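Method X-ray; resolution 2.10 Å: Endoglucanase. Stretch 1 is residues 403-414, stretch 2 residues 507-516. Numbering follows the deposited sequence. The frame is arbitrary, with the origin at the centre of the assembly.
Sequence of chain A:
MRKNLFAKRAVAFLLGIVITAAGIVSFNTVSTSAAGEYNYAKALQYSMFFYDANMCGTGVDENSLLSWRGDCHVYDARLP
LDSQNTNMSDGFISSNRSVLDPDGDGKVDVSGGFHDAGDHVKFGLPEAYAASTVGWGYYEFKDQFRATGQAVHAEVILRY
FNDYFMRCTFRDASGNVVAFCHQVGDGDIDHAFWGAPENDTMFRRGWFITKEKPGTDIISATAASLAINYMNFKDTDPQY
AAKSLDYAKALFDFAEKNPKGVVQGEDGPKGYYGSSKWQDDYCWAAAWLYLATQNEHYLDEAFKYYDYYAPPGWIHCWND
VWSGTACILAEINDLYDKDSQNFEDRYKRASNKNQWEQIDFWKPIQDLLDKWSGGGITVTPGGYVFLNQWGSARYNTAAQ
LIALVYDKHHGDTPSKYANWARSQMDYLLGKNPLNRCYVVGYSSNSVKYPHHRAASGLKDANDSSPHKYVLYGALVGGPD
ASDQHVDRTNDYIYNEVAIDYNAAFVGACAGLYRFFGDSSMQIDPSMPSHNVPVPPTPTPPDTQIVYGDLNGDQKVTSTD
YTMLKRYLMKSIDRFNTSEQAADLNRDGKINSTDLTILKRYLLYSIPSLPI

Stretch 1 403-414: ALVYDKHHGDTP
Stretch 2 507-516: GACAGLYRFF

Helices that are distant in sequence often pack by a simple division: a small residue on one helix admits a large side chain from the other, and a salt bridge joins the apolar contacts where one chain leaves its helix. The endoglucanase contact between residues 403–414 and 507–516 is a compact example. The second stretch is helical throughout, continuing a helix that begins earlier; the first is helical from 403 to 408, also continued from upstream, and then turns through a loop to Pro414. The two axes run in broadly the same direction, 42° apart, with a closest approach of 9.6 Å, and 518 Å² is buried in total.

The second helix enters at Gly507, which makes no contact, and Ala508 supplies the first. Its CB points sideways and lies 4.3 Å from Leu404 CD1, while its carbonyl O is 3.4 Å from the same methyl; that oxygen is already engaged by Leu512 N at 2.8 Å, an ordinary helical hydrogen bond. Cys509 points away, and Ala510, directed sideways, is also too far to touch.

Gly511 marks the first point of register. Gly511 CA is 5.6 Å from Leu404 CA, and an ideal CB here would point toward the first helix and stand 3.0 Å from Leu404 CD1, a clash. The absence of a side chain therefore leaves room for Leu404, in the m,t rotamer (chi1 −62°, chi2 156°), to sit as a knob among Ala508, Gly511, Leu512 and Phe515. Leu512 (m,t) starts away from the partner, but its end returns, bringing CG to 3.9 Å from Leu404 CD1. Tyr513 is out of reach.

Arg514 adds the charged contact, between apolar ones made earlier and later along the helix. Extended through chi1–chi3 (all t), with chi4 at 102°, it meets Asp412 (chi1 t, chi2 15°) in a two-pronged salt bridge: NE donates to Asp412 OD1 and NH2 to Asp412 OD2, both at 2.9 Å and nearly linear. The carboxylate lies at the guanidinium edge, as such pairing requires, leaving a face over which Lys408 CE sits, 4.0 Å from Arg514 NH2. Asp412 reaches this position from the loop: His409 is the first residue to leave helical angles, Gly411 adopts 97/−5, and Asp412 follows at 47/53.

Phe515 (chi1 −58°, chi2 −57°) is held by helix and loop together. Phe515 N donates a weak helical hydrogen bond to Gly511 O, 3.4 Å. Leu404 CD2 is 3.8 Å from Phe515 CD2, and Lys408 N approaches the ring edge, 3.7 Å from Phe515 CZ. Pro414, at −70/138 with a C-gamma endo pucker, places its N over one ring face and its CD 3.6 Å from Phe515 CD1; Pro414 CA and Phe515 CA are 6.1 Å apart, the second point of register. Phe516 (chi1 −53°, chi2 −64°) ends the walk, its CZ 3.8 Å from Pro414 CB, so the proline touches both phenylalanines.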

ATOM      1  N   ALA A 403     -10.433  10.181  -6.948  1.00 23.62           N
ATOM      2  CA  ALA A 403     -10.992  11.236  -7.787  1.00 23.12           C
ATOM      3  C   ALA A 403     -10.480  11.136  -9.228  1.00 24.36           C
ATOM      4  O   ALA A 403     -11.249  11.262 -10.182  1.00 22.97           O
ATOM      5  CB  ALA A 403     -10.642  12.600  -7.207  1.00 23.17           C
ATOM      6  N   LEU A 404      -9.177  10.909  -9.372  1.00 23.79           N
ATOM      7  CA  LEU A 404      -8.541  10.808 -10.682  1.00 24.70           C
ATOM      8  C   LEU A 404      -8.917   9.519 -11.420  1.00 24.67           C
ATOM      9  O   LEU A 404      -9.029   9.509 -12.641  1.00 24.26           O
ATOM     10  CB  LEU A 404      -7.026  10.934 -10.511  1.00 21.73           C
ATOM     11  CG  LEU A 404      -6.665  12.306  -9.913  1.00 21.40           C
ATOM     12  CD1 LEU A 404      -5.320  12.257  -9.213  1.00 18.77           C
ATOM     13  CD2 LEU A 404      -6.679  13.348 -11.023  1.00 18.92           C
ATOM     14  N   VAL A 405      -9.122   8.439 -10.671  1.00 25.58           N
ATOM     15  CA  VAL A 405      -9.520   7.170 -11.269  1.00 24.74           C
ATOM     16  C   VAL A 405     -10.964   7.286 -11.791  1.00 25.85           C
ATOM     17  O   VAL A 405     -11.296   6.776 -12.864  1.00 25.04           O
ATOM     18  CB  VAL A 405      -9.418   6.013 -10.237  1.00 24.87           C
ATOM     19  CG1 VAL A 405     -10.198   4.792 -10.725  1.00 21.82           C
ATOM     20  CG2 VAL A 405      -7.954   5.650 -10.020  1.00 23.01           C
ATOM     21  N   TYR A 406     -11.816   7.972 -11.035  1.00 25.35           N
ATOM     22  CA  TYR A 406     -13.209   8.150 -11.443  1.00 25.63           C
ATOM     23  C   TYR A 406     -13.277   8.931 -12.754  1.00 26.18           C
ATOM     24  O   TYR A 406     -14.003   8.548 -13.678  1.00 25.19           O
ATOM     25  CB  TYR A 406     -14.002   8.907 -10.372  1.00 24.40           C
ATOM     26  CG  TYR A 406     -15.472   9.064 -10.701  1.00 23.19           C
ATOM     27  CD1 TYR A 406     -15.920  10.108 -11.511  1.00 24.26           C
ATOM     28  CD2 TYR A 406     -16.414   8.163 -10.213  1.00 21.89           C
ATOM     29  CE1 TYR A 406     -17.268  10.248 -11.826  1.00 24.25           C
ATOM     30  CE2 TYR A 406     -17.764   8.294 -10.516  1.00 21.80           C
ATOM     31  CZ  TYR A 406     -18.186   9.339 -11.321  1.00 25.04           C
ATOM     32  OH  TYR A 406     -19.525   9.494 -11.604  1.00 24.58           O
ATOM     33  N   ASP A 407     -12.522  10.024 -12.838  1.00 25.23           N
ATOM     34  CA  ASP A 407     -12.532  10.832 -14.050  1.00 26.33           C
ATOM     35  C   ASP A 407     -11.960  10.073 -15.236  1.00 27.26           C
ATOM     36  O   ASP A 407     -12.445  10.221 -16.362  1.00 27.34           O
ATOM     37  CB  ASP A 407     -11.768  12.148 -13.843  1.00 25.30           C
ATOM     38  CG  ASP A 407     -12.584  13.181 -13.065  1.00 27.22           C
ATOM     39  OD1 ASP A 407     -13.750  12.882 -12.729  1.00 24.26           O
ATOM     40  OD2 ASP A 407     -12.068  14.288 -12.793  1.00 28.46           O
ATOM     41  N   LYS A 408     -10.938   9.257 -14.990  1.00 26.14           N
ATOM     42  CA  LYS A 408     -10.349   8.490 -16.072  1.00 26.30           C
ATOM     43  C   LYS A 408     -11.416   7.596 -16.691  1.00 27.95           C
ATOM     44  O   LYS A 408     -11.523   7.491 -17.915  1.00 25.84           O
ATOM     45  CB  LYS A 408      -9.200   7.612 -15.581  1.00 26.58           C
ATOM     46  CG  LYS A 408      -8.686   6.670 -16.665  1.00 27.67           C
ATOM     47  CD  LYS A 408      -7.726   5.621 -16.125  1.00 28.39           C
ATOM     48  CE  LYS A 408      -7.488   4.522 -17.168  1.00 32.08           C
ATOM     49  NZ  LYS A 408      -6.694   3.380 -16.630  1.00 33.23           N
ATOM     50  N   HIS A 409     -12.226   6.977 -15.839  1.00 26.67           N
ATOM     51  CA  HIS A 409     -13.253   6.070 -16.308  1.00 27.12           C
ATOM     52  C   HIS A 409     -14.583   6.693 -16.698  1.00 26.69           C
ATOM     53  O   HIS A 409     -15.557   5.986 -16.965  1.00 27.66           O
ATOM     54  CB  HIS A 409     -13.435   4.968 -15.273  1.00 26.61           C
ATOM     55  CG  HIS A 409     -12.223   4.109 -15.123  1.00 26.77           C
ATOM     56  ND1 HIS A 409     -11.876   3.149 -16.053  1.00 26.90           N
ATOM     57  CD2 HIS A 409     -11.224   4.118 -14.210  1.00 27.32           C
ATOM     58  CE1 HIS A 409     -10.720   2.614 -15.720  1.00 27.96           C
ATOM     59  NE2 HIS A 409     -10.299   3.185 -14.603  1.00 26.87           N
ATOM     60  N   HIS A 410     -14.614   8.018 -16.745  1.00 27.54           N
ATOM     61  CA  HIS A 410     -15.811   8.737 -17.147  1.00 28.77           C
ATOM     62  C   HIS A 410     -15.448   9.779 -18.200  1.00 30.26           C
ATOM     63  O   HIS A 410     -15.581  10.980 -17.975  1.00 30.90           O
ATOM     64  CB  HIS A 410     -16.491   9.405 -15.941  1.00 28.43           C
ATOM     65  CG  HIS A 410     -17.159   8.434 -15.018  1.00 27.69           C
ATOM     66  ND1 HIS A 410     -16.459   7.670 -14.104  1.00 26.51           N
ATOM     67  CD2 HIS A 410     -18.448   8.030 -14.922  1.00 26.45           C
ATOM     68  CE1 HIS A 410     -17.283   6.841 -13.495  1.00 26.49           C
ATOM     69  NE2 HIS A 410     -18.502   7.038 -13.976  1.00 26.80           N
ATOM     70  N   GLY A 411     -14.981   9.302 -19.350  1.00 31.18           N
ATOM     71  CA  GLY A 411     -14.609  10.192 -20.436  1.00 31.81           C
ATOM     72  C   GLY A 411     -13.120  10.480 -20.464  1.00 33.68           C
ATOM     73  O   GLY A 411     -12.620  11.127 -21.386  1.00 33.00           O
ATOM     74  N   ASP A 412     -12.410   9.984 -19.455  1.00 34.40           N
ATOM     75  CA  ASP A 412     -10.969  10.193 -19.336  1.00 35.51           C
ATOM     76  C   ASP A 412     -10.636  11.663 -19.568  1.00 36.10           C
ATOM     77  O   ASP A 412      -9.789  12.010 -20.392  1.00 35.80           O
ATOM     78  CB  ASP A 412     -10.209   9.308 -20.336  1.00 36.46           C
ATOM     79  CG  ASP A 412      -8.715   9.233 -20.041  1.00 38.44           C
ATOM     80  OD1 ASP A 412      -8.291   9.612 -18.926  1.00 38.63           O
ATOM     81  OD2 ASP A 412      -7.953   8.780 -20.920  1.00 39.40           O
ATOM     82  N   THR A 413     -11.320  12.526 -18.828  1.00 35.71           N
ATOM     83  CA  THR A 413     -11.107  13.961 -18.925  1.00 36.02           C
ATOM     84  C   THR A 413     -11.352  14.504 -17.523  1.00 35.16           C
ATOM     85  O   THR A 413     -12.163  13.952 -16.770  1.00 35.33           O
ATOM     86  CB  THR A 413     -12.098  14.606 -19.954  1.00 36.80           C
ATOM     87  OG1 THR A 413     -11.748  15.976 -20.173  1.00 38.28           O
ATOM     88  CG2 THR A 413     -13.532  14.544 -19.447  1.00 37.04           C
ATOM     89  N   PRO A 414     -10.638  15.572 -17.139  1.00 34.29           N
ATOM     90  CA  PRO A 414     -10.840  16.120 -15.798  1.00 33.82           C
ATOM     91  C   PRO A 414     -12.162  16.804 -15.604  1.00 33.79           C
ATOM     92  O   PRO A 414     -12.631  17.577 -16.448  1.00 34.78           O
ATOM     93  CB  PRO A 414      -9.677  17.080 -15.633  1.00 33.53           C
ATOM     94  CG  PRO A 414      -9.467  17.586 -17.023  1.00 33.39           C
ATOM     95  CD  PRO A 414      -9.588  16.317 -17.861  1.00 34.36           C
ATOM     96  N   GLY A 507       0.218   7.289  -7.109  1.00 24.37           N
ATOM     97  CA  GLY A 507      -0.807   7.256  -8.137  1.00 24.15           C
ATOM     98  C   GLY A 507      -1.462   8.597  -8.415  1.00 24.27           C
ATOM     99  O   GLY A 507      -1.795   8.901  -9.567  1.00 22.41           O
ATOM    100  N   ALA A 508      -1.657   9.396  -7.365  1.00 23.38           N
ATOM    101  CA  ALA A 508      -2.281  10.708  -7.510  1.00 24.00           C
ATOM    102  C   ALA A 508      -1.411  11.614  -8.385  1.00 23.14           C
ATOM    103  O   ALA A 508      -1.923  12.353  -9.221  1.00 24.23           O
ATOM    104  CB  ALA A 508      -2.498  11.346  -6.138  1.00 21.70           C
ATOM    105  N   CYS A 509      -0.099  11.559  -8.177  1.00 23.62           N
ATOM    106  CA  CYS A 509       0.831  12.357  -8.970  1.00 24.20           C
ATOM    107  C   CYS A 509       0.705  11.979 -10.437  1.00 24.86           C
ATOM    108  O   CYS A 509       0.619  12.855 -11.299  1.00 24.84           O
ATOM    109  CB  CYS A 509       2.268  12.122  -8.512  1.00 25.52           C
ATOM    110  SG  CYS A 509       2.662  12.801  -6.875  1.00 25.93           S
ATOM    111  N   ALA A 510       0.690  10.672 -10.713  1.00 25.11           N
ATOM    112  CA  ALA A 510       0.564  10.177 -12.080  1.00 25.85           C
ATOM    113  C   ALA A 510      -0.762  10.619 -12.680  1.00 26.15           C
ATOM    114  O   ALA A 510      -0.818  11.047 -13.833  1.00 26.73           O
ATOM    115  CB  ALA A 510       0.660   8.651 -12.108  1.00 23.50           C
ATOM    116  N   GLY A 511      -1.826  10.496 -11.889  1.00 25.34           N
ATOM    117  CA  GLY A 511      -3.149  10.878 -12.350  1.00 24.46           C
ATOM    118  C   GLY A 511      -3.252  12.361 -12.663  1.00 24.91           C
ATOM    119  O   GLY A 511      -3.917  12.752 -13.625  1.00 24.93           O
ATOM    120  N   LEU A 512      -2.612  13.188 -11.843  1.00 24.20           N
ATOM    121  CA  LEU A 512      -2.628  14.635 -12.057  1.00 26.52           C
ATOM    122  C   LEU A 512      -1.831  14.983 -13.305  1.00 27.11           C
ATOM    123  O   LEU A 512      -2.188  15.895 -14.050  1.00 28.30           O
ATOM    124  CB  LEU A 512      -2.042  15.365 -10.840  1.00 23.02           C
ATOM    125  CG  LEU A 512      -2.990  15.411  -9.641  1.00 24.61           C
ATOM    126  CD1 LEU A 512      -2.226  15.780  -8.384  1.00 24.26           C
ATOM    127  CD2 LEU A 512      -4.114  16.398  -9.919  1.00 22.63           C
ATOM    128  N   TYR A 513      -0.744  14.255 -13.532  1.00 27.90           N
ATOM    129  CA  TYR A 513       0.070  14.511 -14.709  1.00 30.00           C
ATOM    130  C   TYR A 513      -0.742  14.136 -15.943  1.00 29.72           C
ATOM    131  O   TYR A 513      -0.651  14.776 -16.993  1.00 30.04           O
ATOM    132  CB  TYR A 513       1.350  13.681 -14.677  1.00 30.93           C
ATOM    133  CG  TYR A 513       2.252  14.003 -15.841  1.00 33.67           C
ATOM    134  CD1 TYR A 513       2.953  15.210 -15.890  1.00 33.98           C
ATOM    135  CD2 TYR A 513       2.354  13.133 -16.925  1.00 33.65           C
ATOM    136  CE1 TYR A 513       3.738  15.544 -17.000  1.00 34.56           C
ATOM    137  CE2 TYR A 513       3.128  13.457 -18.034  1.00 35.77           C
ATOM    138  CZ  TYR A 513       3.817  14.662 -18.066  1.00 34.86           C
ATOM    139  OH  TYR A 513       4.583  14.973 -19.166  1.00 37.29           O
ATOM    140  N   ARG A 514      -1.549  13.093 -15.805  1.00 29.71           N
ATOM    141  CA  ARG A 514      -2.382  12.631 -16.900  1.00 30.01           C
ATOM    142  C   ARG A 514      -3.310  13.717 -17.436  1.00 30.68           C
ATOM    143  O   ARG A 514      -3.420  13.904 -18.646  1.00 31.16           O
ATOM    144  CB  ARG A 514      -3.222  11.440 -16.446  1.00 29.75           C
ATOM    145  CG  ARG A 514      -4.118  10.853 -17.531  1.00 31.54           C
ATOM    146  CD  ARG A 514      -4.900   9.653 -17.009  1.00 31.40           C
ATOM    147  NE  ARG A 514      -5.590   8.931 -18.071  1.00 30.29           N
ATOM    148  CZ  ARG A 514      -5.167   7.787 -18.607  1.00 31.28           C
ATOM    149  NH1 ARG A 514      -4.053   7.220 -18.179  1.00 30.66           N
ATOM    150  NH2 ARG A 514      -5.858   7.216 -19.583  1.00 28.40           N
ATOM    151  N   PHE A 515      -3.974  14.433 -16.534  1.00 30.49           N
ATOM    152  CA  PHE A 515      -4.923  15.466 -16.940  1.00 31.94           C
ATOM    153  C   PHE A 515      -4.381  16.892 -16.965  1.00 31.60           C
ATOM    154  O   PHE A 515      -4.917  17.733 -17.675  1.00 31.49           O
ATOM    155  CB  PHE A 515      -6.155  15.455 -16.019  1.00 31.86           C
ATOM    156  CG  PHE A 515      -6.886  14.139 -15.974  1.00 32.97           C
ATOM    157  CD1 PHE A 515      -7.374  13.554 -17.137  1.00 32.54           C
ATOM    158  CD2 PHE A 515      -7.117  13.499 -14.757  1.00 32.40           C
ATOM    159  CE1 PHE A 515      -8.082  12.355 -17.092  1.00 32.37           C
ATOM    160  CE2 PHE A 515      -7.825  12.299 -14.700  1.00 32.10           C
ATOM    161  CZ  PHE A 515      -8.309  11.727 -15.874  1.00 32.81           C
ATOM    162  N   PHE A 516      -3.326  17.161 -16.200  1.00 32.68           N
ATOM    163  CA  PHE A 516      -2.782  18.514 -16.109  1.00 33.67           C
ATOM    164  C   PHE A 516      -1.314  18.725 -16.485  1.00 35.32           C
ATOM    165  O   PHE A 516      -0.809  19.840 -16.371  1.00 34.24           O
ATOM    166  CB  PHE A 516      -2.995  19.050 -14.685  1.00 32.37           C
ATOM    167  CG  PHE A 516      -4.419  18.955 -14.203  1.00 31.36           C
ATOM    168  CD1 PHE A 516      -5.427  19.684 -14.828  1.00 31.31           C
ATOM    169  CD2 PHE A 516      -4.755  18.118 -13.144  1.00 30.27           C
ATOM    170  CE1 PHE A 516      -6.752  19.586 -14.411  1.00 30.90           C
ATOM    171  CE2 PHE A 516      -6.074  18.008 -12.714  1.00 30.74           C
ATOM    172  CZ  PHE A 516      -7.078  18.742 -13.349  1.00 30.80           C
TER